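Local structure of sialidase B (4XJW) at residues G228-I239 with K277-I288; R344-V353 with E356-I366. The protein cleaves terminal sialic acid from oligosaccharides, glycoproteins and glycolipids, hydrolysing alpha-2,3, alpha-2,6 and alpha-2,8 linkages, as a bacterial sialidase of glycosyl hydrolase family 33. The protein carries 1 engineered substitution. All coordinates share one frame; numbering follows the deposited sequence.

Contact 1 of 2, residues G228-I239 with K277-I288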
loop_
_atom_site.group_PDB
_atom_site.type_symbol
_atom_site.label_atom_id
_atom_site.label_comp_id
_atom_site.label_asym_id
_atom_site.label_seq_id
_atom_site.Cartn_x
_atom_site.Cartn_y
_atom_site.Cartn_z
ATOM N N GLY A 228 -6.791 -6.139 -8.322
ATOM C CA GLY A 228 -7.763 -5.356 -9.077
ATOM C C GLY A 228 -7.603 -3.868 -8.831
ATOM O O GLY A 228 -8.512 -3.189 -8.324
ATOM N N GLY A 229 -6.440 -3.338 -9.200
ATOM C CA GLY A 229 -6.109 -1.971 -8.847
ATOM C C GLY A 229 -5.894 -1.869 -7.344
ATOM O O GLY A 229 -5.721 -2.883 -6.666
ATOM N N THR A 230 -5.936 -0.653 -6.810
ATOM C CA THR A 230 -5.690 -0.425 -5.383
ATOM C C THR A 230 -6.940 -0.504 -4.506
ATOM O O THR A 230 -6.843 -0.334 -3.290
ATOM C CB THR A 230 -4.968 0.903 -5.144
ATOM O OG1 THR A 230 -5.667 1.955 -5.829
ATOM C CG2 THR A 230 -3.532 0.837 -5.641
ATOM N N HIS A 231 -8.103 -0.770 -5.114
ATOM C CA HIS A 231 -9.375 -0.785 -4.381
ATOM C C HIS A 231 -9.388 -1.723 -3.168
ATOM O O HIS A 231 -8.842 -2.837 -3.216
ATOM C CB HIS A 231 -10.529 -1.222 -5.285
ATOM C CG HIS A 231 -10.784 -0.323 -6.450
ATOM N ND1 HIS A 231 -10.907 1.046 -6.335
ATOM C CD2 HIS A 231 -10.976 -0.609 -7.763
ATOM C CE1 HIS A 231 -11.152 1.567 -7.526
ATOM N NE2 HIS A 231 -11.202 0.580 -8.407
ATOM N N ASP A 232 -10.040 -1.287 -2.091
ATOM C CA ASP A 232 -10.350 -2.192 -0.994
ATOM C C ASP A 232 -11.311 -3.272 -1.500
ATOM O O ASP A 232 -11.922 -3.120 -2.565
ATOM C CB ASP A 232 -11.073 -1.478 0.158
ATOM C CG ASP A 232 -10.246 -0.400 0.836
ATOM O OD1 ASP A 232 -9.057 -0.234 0.526
ATOM O OD2 ASP A 232 -10.832 0.310 1.692
ATOM N N SER A 233 -11.487 -4.329 -0.718
ATOM C CA SER A 233 -12.524 -5.330 -0.977
ATOM C C SER A 233 -13.888 -4.645 -1.178
ATOM O O SER A 233 -14.136 -3.626 -0.537
ATOM C CB SER A 233 -12.606 -6.303 0.194
ATOM O OG SER A 233 -11.361 -6.953 0.392
ATOM N N LYS A 234 -14.777 -5.166 -2.039
ATOM C CA LYS A 234 -14.607 -6.406 -2.795
ATOM C C LYS A 234 -13.516 -6.264 -3.861
ATOM O O LYS A 234 -13.416 -5.241 -4.539
ATOM C CB LYS A 234 -15.944 -6.778 -3.464
ATOM C CG LYS A 234 -16.469 -5.707 -4.422
ATOM C CD LYS A 234 -17.871 -6.003 -4.950
ATOM C CE LYS A 234 -18.319 -4.880 -5.882
ATOM N NZ LYS A 234 -19.488 -5.231 -6.737
ATOM N N SER A 235 -12.682 -7.289 -3.972
ATOM C CA SER A 235 -11.641 -7.321 -4.989
ATOM C C SER A 235 -11.006 -8.705 -4.969
ATOM O O SER A 235 -11.521 -9.622 -4.320
ATOM C CB SER A 235 -10.575 -6.270 -4.683
ATOM O OG SER A 235 -9.728 -6.062 -5.797
ATOM N N LYS A 236 -9.887 -8.861 -5.673
ATOM C CA LYS A 236 -8.982 -9.971 -5.389
ATOM C C LYS A 236 -7.779 -9.380 -4.674
ATOM O O LYS A 236 -7.066 -8.513 -5.211
ATOM C CB LYS A 236 -8.521 -10.734 -6.634
ATOM C CG LYS A 236 -7.567 -11.872 -6.237
ATOM C CD LYS A 236 -6.952 -12.609 -7.425
ATOM C CE LYS A 236 -5.906 -13.605 -6.919
ATOM N NZ LYS A 236 -6.477 -14.582 -5.937
ATOM N N ILE A 237 -7.586 -9.824 -3.439
ATOM C CA ILE A 237 -6.437 -9.420 -2.644
ATOM C C ILE A 237 -5.941 -10.624 -1.859
ATOM O O ILE A 237 -6.753 -11.366 -1.303
ATOM C CB ILE A 237 -6.814 -8.313 -1.633
ATOM C CG1 ILE A 237 -7.469 -7.121 -2.332
ATOM C CG2 ILE A 237 -5.581 -7.907 -0.807
ATOM C CD1 ILE A 237 -8.152 -6.141 -1.369
ATOM N N ASN A 238 -4.617 -10.820 -1.829
ATOM C CA ASN A 238 -3.982 -11.841 -0.991
ATOM C C ASN A 238 -3.107 -11.141 0.049
ATOM O O ASN A 238 -2.755 -9.985 -0.132
ATOM C CB ASN A 238 -3.087 -12.762 -1.842
ATOM C CG ASN A 238 -3.870 -13.701 -2.761
ATOM O OD1 ASN A 238 -4.981 -14.119 -2.456
ATOM N ND2 ASN A 238 -3.260 -14.057 -3.892
ATOM N N ILE A 239 -2.727 -11.845 1.114
ATOM C CA ILE A 239 -1.733 -11.319 2.061
ATOM C C ILE A 239 -0.378 -11.936 1.747
ATOM O O ILE A 239 -0.248 -13.158 1.699
ATOM C CB ILE A 239 -2.100 -11.631 3.521
ATOM C CG1 ILE A 239 -3.522 -11.155 3.860
ATOM C CG2 ILE A 239 -1.076 -11.006 4.463
ATOM C CD1 ILE A 239 -3.777 -9.664 3.587
ATOM N N LYS A 277 -11.879 3.945 -13.925
ATOM C CA LYS A 277 -11.046 3.738 -12.721
ATOM C C LYS A 277 -11.773 3.108 -11.521
ATOM O O LYS A 277 -11.132 2.489 -10.682
ATOM C CB LYS A 277 -10.298 5.012 -12.296
ATOM C CG LYS A 277 -11.163 6.086 -11.665
ATOM C CD LYS A 277 -10.416 7.417 -11.568
ATOM C CE LYS A 277 -11.317 8.489 -10.944
ATOM N NZ LYS A 277 -10.704 9.845 -10.948
ATOM N N ASN A 278 -13.094 3.234 -11.429
ATOM C CA ASN A 278 -13.834 2.546 -10.366
ATOM C C ASN A 278 -14.206 1.097 -10.658
ATOM O O ASN A 278 -14.865 0.436 -9.829
ATOM C CB ASN A 278 -15.085 3.329 -9.956
ATOM C CG ASN A 278 -14.757 4.573 -9.181
ATOM O OD1 ASN A 278 -13.688 4.678 -8.575
ATOM N ND2 ASN A 278 -15.678 5.533 -9.190
ATOM N N SER A 279 -13.774 0.595 -11.814
ATOM C CA SER A 279 -13.919 -0.822 -12.114
ATOM C C SER A 279 -13.339 -1.625 -10.964
ATOM O O SER A 279 -12.246 -1.315 -10.456
ATOM C CB SER A 279 -13.208 -1.206 -13.410
ATOM O OG SER A 279 -13.801 -0.544 -14.519
ATOM N N GLN A 280 -14.072 -2.647 -10.548
ATOM C CA GLN A 280 -13.731 -3.371 -9.338
ATOM C C GLN A 280 -14.068 -4.843 -9.509
ATOM O O GLN A 280 -15.179 -5.174 -9.906
ATOM C CB GLN A 280 -14.529 -2.767 -8.184
ATOM C CG GLN A 280 -14.233 -3.335 -6.827
ATOM C CD GLN A 280 -14.930 -2.563 -5.721
ATOM O OE1 GLN A 280 -15.984 -1.964 -5.941
ATOM N NE2 GLN A 280 -14.330 -2.552 -4.530
ATOM N N ILE A 281 -13.108 -5.724 -9.234
ATOM C CA ILE A 281 -13.338 -7.156 -9.327
ATOM C C ILE A 281 -14.425 -7.512 -8.323
ATOM O O ILE A 281 -14.290 -7.253 -7.131
ATOM C CB ILE A 281 -12.071 -7.973 -9.022
ATOM C CG1 ILE A 281 -10.944 -7.621 -9.998
ATOM C CG2 ILE A 281 -12.400 -9.478 -9.069
ATOM C CD1 ILE A 281 -9.645 -8.434 -9.803
ATOM N N SER A 282 -15.516 -8.086 -8.812
ATOM C CA SER A 282 -16.722 -8.182 -8.003
ATOM C C SER A 282 -17.179 -9.590 -7.647
ATOM O O SER A 282 -18.153 -9.746 -6.913
ATOM C CB SER A 282 -17.862 -7.413 -8.671
ATOM O OG SER A 282 -17.560 -6.036 -8.764
ATOM N N GLY A 283 -16.479 -10.609 -8.142
ATOM C CA GLY A 283 -16.841 -11.983 -7.842
ATOM C C GLY A 283 -15.790 -12.788 -7.090
ATOM O O GLY A 283 -15.939 -14.002 -6.937
ATOM N N SER A 284 -14.747 -12.114 -6.607
ATOM C CA SER A 284 -13.619 -12.774 -5.942
ATOM C C SER A 284 -13.676 -12.684 -4.433
ATOM O O SER A 284 -14.104 -11.674 -3.868
ATOM C CB SER A 284 -12.301 -12.160 -6.410
ATOM O OG SER A 284 -11.191 -12.787 -5.778
ATOM N N ALA A 285 -13.231 -13.752 -3.776
ATOM C CA ALA A 285 -12.959 -13.700 -2.338
ATOM C C ALA A 285 -11.653 -12.923 -2.134
ATOM O O ALA A 285 -10.848 -12.778 -3.061
ATOM C CB ALA A 285 -12.864 -15.108 -1.770
ATOM N N SER A 286 -11.444 -12.400 -0.930
ATOM C CA SER A 286 -10.228 -11.647 -0.666
ATOM C C SER A 286 -9.863 -11.649 0.811
ATOM O O SER A 286 -10.683 -11.970 1.674
ATOM C CB SER A 286 -10.350 -10.209 -1.176
ATOM O OG SER A 286 -11.409 -9.516 -0.510
ATOM N N PHE A 287 -8.610 -11.295 1.082
ATOM C CA PHE A 287 -8.171 -10.973 2.438
ATOM C C PHE A 287 -7.806 -9.506 2.443
ATOM O O PHE A 287 -7.449 -8.955 1.409
ATOM C CB PHE A 287 -6.954 -11.798 2.849
ATOM C CG PHE A 287 -7.177 -13.286 2.783
ATOM C CD1 PHE A 287 -6.906 -13.989 1.610
ATOM C CD2 PHE A 287 -7.635 -13.984 3.896
ATOM C CE1 PHE A 287 -7.099 -15.368 1.552
ATOM C CE2 PHE A 287 -7.844 -15.361 3.844
ATOM C CZ PHE A 287 -7.577 -16.049 2.661
ATOM N N ILE A 288 -7.897 -8.854 3.592
ATOM C CA ILE A 288 -7.572 -7.433 3.624
ATOM C C ILE A 288 -7.178 -7.025 5.038
ATOM O O ILE A 288 -7.774 -7.507 5.991
ATOM C CB ILE A 288 -8.747 -6.593 3.054
ATOM C CG1 ILE A 288 -8.461 -5.086 3.157
ATOM C CG2 ILE A 288 -10.073 -6.979 3.741
ATOM C CD1 ILE A 288 -9.404 -4.234 2.305
HETATM O O HOH W 1 -10.798 -4.511 -7.895
HETATM O O HOH W 2 -15.350 -1.393 -1.879
HETATM O O HOH W 3 -13.829 -9.621 -1.948
HETATM O O HOH W 4 -9.357 -14.959 -5.857
#
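With CG anti to the backbone N (chi1 -176°) and the chain extended beyond it, Q280 carries its carboxamide across to segment 228-239, while K234 runs over it at about a right angle, CG lying 3.7 Å from Q280 CD. Q280 NE2 sits between two carbonyls of the loop before strand 237-244, giving a weak hydrogen bond to K234 O at 2.8 Å and another to D232 O. A water on S233 O is a third acceptor for its two hydrogens, which fits the weakness of both carbonyl bonds. K234, extended to its end, brings NZ to within 2.9 Å of S282 OG, again a weak bond; that hydroxyl spends its own proton on Q280 O. H231 comes in edge-on: NE2 donates weakly to K277 O, 3.0 Å away and in the plane of the ring, which also accepts from H642.

In the six-bladed propeller of sialidases, this contact joins consecutive blades, strand 237-244 belonging to one sheet and strand 286-294 to the next. Their short segments 237-239 and 286-288 diverge by 57°, and one straight backbone bond, F287 N to I237 O at 3.0 Å (N-H...O 172°), spans them. I239 CG1 packs against F287 CB at 3.6 Å. F287 O is buried with no polar partner and faces the branched side chain of I237.

Between the strands and the loop, S233 OG and S286 OG share a hydrogen bond of 2.7 Å, and a water on S286 OG also lies within bonding distance of S284 O and, at longer range, of S235 N. Another water ties G228 O and S235 OG to I281 N. D232, the proton acceptor by similarity, rests its CB 3.9 Å from I288 CD1, and its carboxylate pairs with R226 through OD1.

Contact 2 of 2, residues R344-V353 with E356-I366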
loop_
_atom_site.group_PDB
_atom_site.type_symbol
_atom_site.label_atom_id
_atom_site.label_comp_id
_atom_site.label_asym_id
_atom_site.label_seq_id
_atom_site.Cartn_x
_atom_site.Cartn_y
_atom_site.Cartn_z
ATOM N N ARG A 344 -29.187 -23.595 5.984
ATOM C CA ARG A 344 -29.736 -24.783 6.629
ATOM C C ARG A 344 -28.660 -25.747 7.132
ATOM O O ARG A 344 -28.969 -26.859 7.579
ATOM C CB ARG A 344 -30.716 -25.486 5.676
ATOM C CG ARG A 344 -31.904 -24.602 5.281
ATOM C CD ARG A 344 -32.763 -25.191 4.163
ATOM N NE ARG A 344 -33.564 -26.333 4.604
ATOM C CZ ARG A 344 -34.811 -26.249 5.064
ATOM N NH1 ARG A 344 -35.415 -25.069 5.157
ATOM N NH2 ARG A 344 -35.456 -27.347 5.442
ATOM N N TYR A 345 -27.402 -25.305 7.092
ATOM C CA TYR A 345 -26.273 -26.159 7.452
ATOM C C TYR A 345 -25.272 -25.478 8.392
ATOM O O TYR A 345 -25.178 -24.246 8.440
ATOM C CB TYR A 345 -25.548 -26.647 6.194
ATOM C CG TYR A 345 -26.435 -27.415 5.239
ATOM C CD1 TYR A 345 -27.200 -26.751 4.285
ATOM C CD2 TYR A 345 -26.512 -28.802 5.297
ATOM C CE1 TYR A 345 -28.023 -27.448 3.418
ATOM C CE2 TYR A 345 -27.323 -29.508 4.432
ATOM C CZ TYR A 345 -28.077 -28.825 3.495
ATOM O OH TYR A 345 -28.885 -29.534 2.633
ATOM N N THR A 346 -24.543 -26.297 9.144
ATOM C CA THR A 346 -23.425 -25.831 9.959
ATOM C C THR A 346 -22.239 -26.757 9.760
ATOM O O THR A 346 -22.399 -27.925 9.387
ATOM C CB THR A 346 -23.755 -25.793 11.465
ATOM O OG1 THR A 346 -24.293 -27.059 11.879
ATOM C CG2 THR A 346 -24.745 -24.690 11.775
ATOM N N VAL A 347 -21.043 -26.225 9.991
ATOM C CA VAL A 347 -19.835 -27.033 9.983
ATOM C C VAL A 347 -19.558 -27.429 11.427
ATOM O O VAL A 347 -19.309 -26.570 12.271
ATOM C CB VAL A 347 -18.621 -26.264 9.430
ATOM C CG1 VAL A 347 -17.448 -27.191 9.269
ATOM C CG2 VAL A 347 -18.947 -25.628 8.091
ATOM N N ARG A 348 -19.617 -28.724 11.716
ATOM C CA ARG A 348 -19.419 -29.202 13.081
ATOM C C ARG A 348 -18.017 -29.750 13.295
ATOM O O ARG A 348 -17.126 -29.543 12.472
ATOM C CB ARG A 348 -20.435 -30.284 13.414
ATOM C CG ARG A 348 -21.866 -29.878 13.160
ATOM C CD ARG A 348 -22.391 -28.921 14.209
ATOM N NE ARG A 348 -23.845 -28.834 14.134
ATOM C CZ ARG A 348 -24.642 -28.712 15.188
ATOM N NH1 ARG A 348 -24.125 -28.652 16.406
ATOM N NH2 ARG A 348 -25.957 -28.652 15.023
ATOM N N GLU A 349 -17.840 -30.457 14.409
ATOM C CA GLU A 349 -16.567 -31.096 14.733
ATOM C C GLU A 349 -16.120 -32.024 13.604
ATOM O O GLU A 349 -16.950 -32.652 12.943
ATOM C CB GLU A 349 -16.667 -31.872 16.050
ATOM C CG GLU A 349 -16.711 -30.996 17.303
ATOM C CD GLU A 349 -18.082 -30.385 17.564
ATOM O OE1 GLU A 349 -19.062 -30.783 16.896
ATOM O OE2 GLU A 349 -18.172 -29.506 18.446
ATOM N N ASN A 350 -14.811 -32.082 13.380
ATOM C CA ASN A 350 -14.220 -32.892 12.314
ATOM C C ASN A 350 -14.635 -32.470 10.904
ATOM O O ASN A 350 -14.436 -33.214 9.941
ATOM C CB ASN A 350 -14.494 -34.387 12.537
ATOM C CG ASN A 350 -13.764 -34.940 13.741
ATOM O OD1 ASN A 350 -12.609 -34.601 13.989
ATOM N ND2 ASN A 350 -14.439 -35.793 14.504
ATOM N N GLY A 351 -15.214 -31.280 10.790
ATOM C CA GLY A 351 -15.534 -30.709 9.498
ATOM C C GLY A 351 -16.818 -31.235 8.890
ATOM O O GLY A 351 -17.117 -30.960 7.730
ATOM N N VAL A 352 -17.584 -31.989 9.671
ATOM C CA VAL A 352 -18.837 -32.560 9.180
ATOM C C VAL A 352 -19.890 -31.490 8.916
ATOM O O VAL A 352 -20.242 -30.707 9.805
ATOM C CB VAL A 352 -19.409 -33.607 10.151
ATOM C CG1 VAL A 352 -20.766 -34.107 9.666
ATOM C CG2 VAL A 352 -18.428 -34.763 10.318
ATOM N N VAL A 353 -20.394 -31.457 7.683
ATOM C CA VAL A 353 -21.475 -30.551 7.327
ATOM C C VAL A 353 -22.801 -31.128 7.817
ATOM O O VAL A 353 -23.222 -32.198 7.380
ATOM C CB VAL A 353 -21.522 -30.315 5.810
ATOM C CG1 VAL A 353 -22.626 -29.343 5.456
ATOM C CG2 VAL A 353 -20.166 -29.808 5.314
ATOM N N GLU A 356 -29.188 -28.598 9.625
ATOM C CA GLU A 356 -29.789 -28.083 10.849
ATOM C C GLU A 356 -31.271 -28.414 10.930
ATOM O O GLU A 356 -31.826 -28.569 12.020
ATOM C CB GLU A 356 -29.601 -26.563 10.946
ATOM C CG GLU A 356 -28.161 -26.111 11.172
ATOM C CD GLU A 356 -27.642 -26.499 12.538
ATOM O OE1 GLU A 356 -28.234 -26.057 13.545
ATOM O OE2 GLU A 356 -26.650 -27.251 12.608
ATOM N N THR A 357 -31.914 -28.516 9.772
ATOM C CA THR A 357 -33.355 -28.724 9.727
ATOM C C THR A 357 -33.758 -30.190 9.934
ATOM O O THR A 357 -34.898 -30.469 10.313
ATOM C CB THR A 357 -33.974 -28.152 8.431
ATOM O OG1 THR A 357 -33.523 -28.901 7.295
ATOM C CG2 THR A 357 -33.577 -26.695 8.252
ATOM N N THR A 358 -32.829 -31.117 9.699
ATOM C CA THR A 358 -33.097 -32.542 9.916
ATOM C C THR A 358 -32.279 -33.120 11.061
ATOM O O THR A 358 -32.479 -34.271 11.455
ATOM C CB THR A 358 -32.818 -33.397 8.658
ATOM O OG1 THR A 358 -31.411 -33.404 8.369
ATOM C CG2 THR A 358 -33.581 -32.861 7.461
ATOM N N ASN A 359 -31.355 -32.320 11.586
ATOM C CA ASN A 359 -30.485 -32.752 12.672
ATOM C C ASN A 359 -29.756 -34.057 12.350
ATOM O O ASN A 359 -29.649 -34.944 13.196
ATOM C CB ASN A 359 -31.279 -32.879 13.973
ATOM C CG ASN A 359 -32.165 -31.673 14.232
ATOM O OD1 ASN A 359 -31.782 -30.540 13.950
ATOM N ND2 ASN A 359 -33.360 -31.914 14.761
ATOM N N LYS A 360 -29.264 -34.161 11.117
ATOM C CA LYS A 360 -28.483 -35.308 10.674
ATOM C C LYS A 360 -27.263 -34.817 9.907
ATOM O O LYS A 360 -27.307 -33.755 9.287
ATOM C CB LYS A 360 -29.308 -36.197 9.751
ATOM C CG LYS A 360 -30.562 -36.790 10.369
ATOM C CD LYS A 360 -31.468 -37.320 9.274
ATOM C CE LYS A 360 -32.678 -38.057 9.825
ATOM N NZ LYS A 360 -33.495 -38.619 8.710
ATOM N N PRO A 361 -26.168 -35.588 9.938
ATOM C CA PRO A 361 -24.993 -35.220 9.142
ATOM C C PRO A 361 -25.170 -35.549 7.663
ATOM O O PRO A 361 -25.884 -36.489 7.317
ATOM C CB PRO A 361 -23.889 -36.087 9.738
ATOM C CG PRO A 361 -24.597 -37.284 10.274
ATOM C CD PRO A 361 -25.923 -36.778 10.776
ATOM N N THR A 362 -24.522 -34.768 6.805
ATOM C CA THR A 362 -24.539 -35.005 5.368
ATOM C C THR A 362 -23.328 -35.833 4.976
ATOM O O THR A 362 -22.551 -36.240 5.833
ATOM C CB THR A 362 -24.461 -33.688 4.584
ATOM O OG1 THR A 362 -23.148 -33.131 4.730
ATOM C CG2 THR A 362 -25.488 -32.691 5.094
ATOM N N ASN A 363 -23.158 -36.064 3.676
ATOM C CA ASN A 363 -21.975 -36.759 3.176
ATOM C C ASN A 363 -20.865 -35.765 2.826
ATOM O O ASN A 363 -19.836 -36.135 2.257
ATOM C CB ASN A 363 -22.335 -37.612 1.955
ATOM C CG ASN A 363 -21.293 -38.681 1.652
ATOM O OD1 ASN A 363 -20.668 -39.233 2.556
ATOM N ND2 ASN A 363 -21.104 -38.973 0.371
ATOM N N TYR A 364 -21.080 -34.498 3.168
ATOM C CA TYR A 364 -20.092 -33.464 2.883
ATOM C C TYR A 364 -19.277 -33.107 4.108
ATOM O O TYR A 364 -19.800 -33.061 5.221
ATOM C CB TYR A 364 -20.773 -32.199 2.381
ATOM C CG TYR A 364 -21.530 -32.378 1.094
ATOM C CD1 TYR A 364 -20.866 -32.383 -0.125
ATOM C CD2 TYR A 364 -22.905 -32.529 1.101
ATOM C CE1 TYR A 364 -21.555 -32.536 -1.307
ATOM C CE2 TYR A 364 -23.608 -32.677 -0.070
ATOM C CZ TYR A 364 -22.927 -32.685 -1.271
ATOM O OH TYR A 364 -23.622 -32.841 -2.438
ATOM N N THR A 365 -17.993 -32.842 3.891
ATOM C CA THR A 365 -17.133 -32.321 4.942
ATOM C C THR A 365 -16.342 -31.118 4.438
ATOM O O THR A 365 -16.231 -30.891 3.231
ATOM C CB THR A 365 -16.159 -33.391 5.480
ATOM O OG1 THR A 365 -15.326 -33.865 4.415
ATOM C CG2 THR A 365 -16.919 -34.566 6.092
ATOM N N ILE A 366 -15.811 -30.343 5.379
ATOM C CA ILE A 366 -14.946 -29.212 5.074
ATOM C C ILE A 366 -13.561 -29.523 5.637
ATOM O O ILE A 366 -13.446 -29.898 6.802
ATOM C CB ILE A 366 -15.485 -27.926 5.728
ATOM C CG1 ILE A 366 -16.952 -27.692 5.348
ATOM C CG2 ILE A 366 -14.632 -26.729 5.365
ATOM C CD1 ILE A 366 -17.188 -27.498 3.850
#
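A three-stranded antiparallel meander, strands 345-347, 352-355 and 360-366, illustrates how a surface hairpin can be secured in two ways: bonds from T362 to I366 pair the last two strands, while E356, just after 352-355, ties the turn back to the first. That turn passes through a G1 beta bulge, with N359 and K360 facing N355. The unit belongs to a beta-rich insertion between two neighbouring propeller strands, 301-308 and 420-426.

V352 and T365 form a non-hydrogen-bonded pair, flanked by I366 N to G351 O and by V353 N to Y364 O at 3.0 Å. V353 O is gripped twice, by T362 N, nearly in line with the carbonyl, and by T362 OG1 at 2.8 Å. That hydroxyl also accepts from Y364 N, an ST turn at the corner where the strand changes direction. V353 CG2 meets I366 CG1 at 3.8 Å, and V347 closes over the same isoleucine.

On the side of the first strand, E356 N binds R344 O at 2.7 Å. A turn about CB-CG (chi2 -68°) folds the side chain back, placing OE2 near two donors: T346 OG1, in a very short bond of 2.5 Å, and R348 NH2, in a salt bridge of 2.9 Å. The arginine approaches the syn lone pair of OE2, yet the oxygen lies 32° out of the guanidinium plane. R348 NE adds a weak bond to T346 OG1. R344 turns one guanidinium face to T357, whose CG2 sits over its centre; NH1 pairs with D342, while T357 OG1 bonds N355.

K325 reaches E356 OE1, and R348 makes a cation-pi contact with Y332. With two basic partners, R348 and K325, the E356 carboxylate is probably stabilised as the anion, its rotation fixed by partners on both oxygens.

The two contacts sit at very different depths of one chain. They follow in series, contact 1 closing before contact 2 opens, with centres about 31 Å apart and nearest atoms about 13 Å. Contact 1, its centre about 13 Å from that of the chain, holds D232, the probable proton acceptor, whose side chain is about 4 Å from that of R207, probably substrate-binding, and about 7 Å from that of Y615, the probable nucleophile. A dimethyl sulfoxide, probably from the crystallisation liquor, lies about 4 Å from the D232 side chain. Contact 2, its centre about 40 Å from that of the chain, shapes a surface insertion away from the annotated sites. Neither supplies a residue to the inhibitor pocket lined by Y212, Q456 and K461.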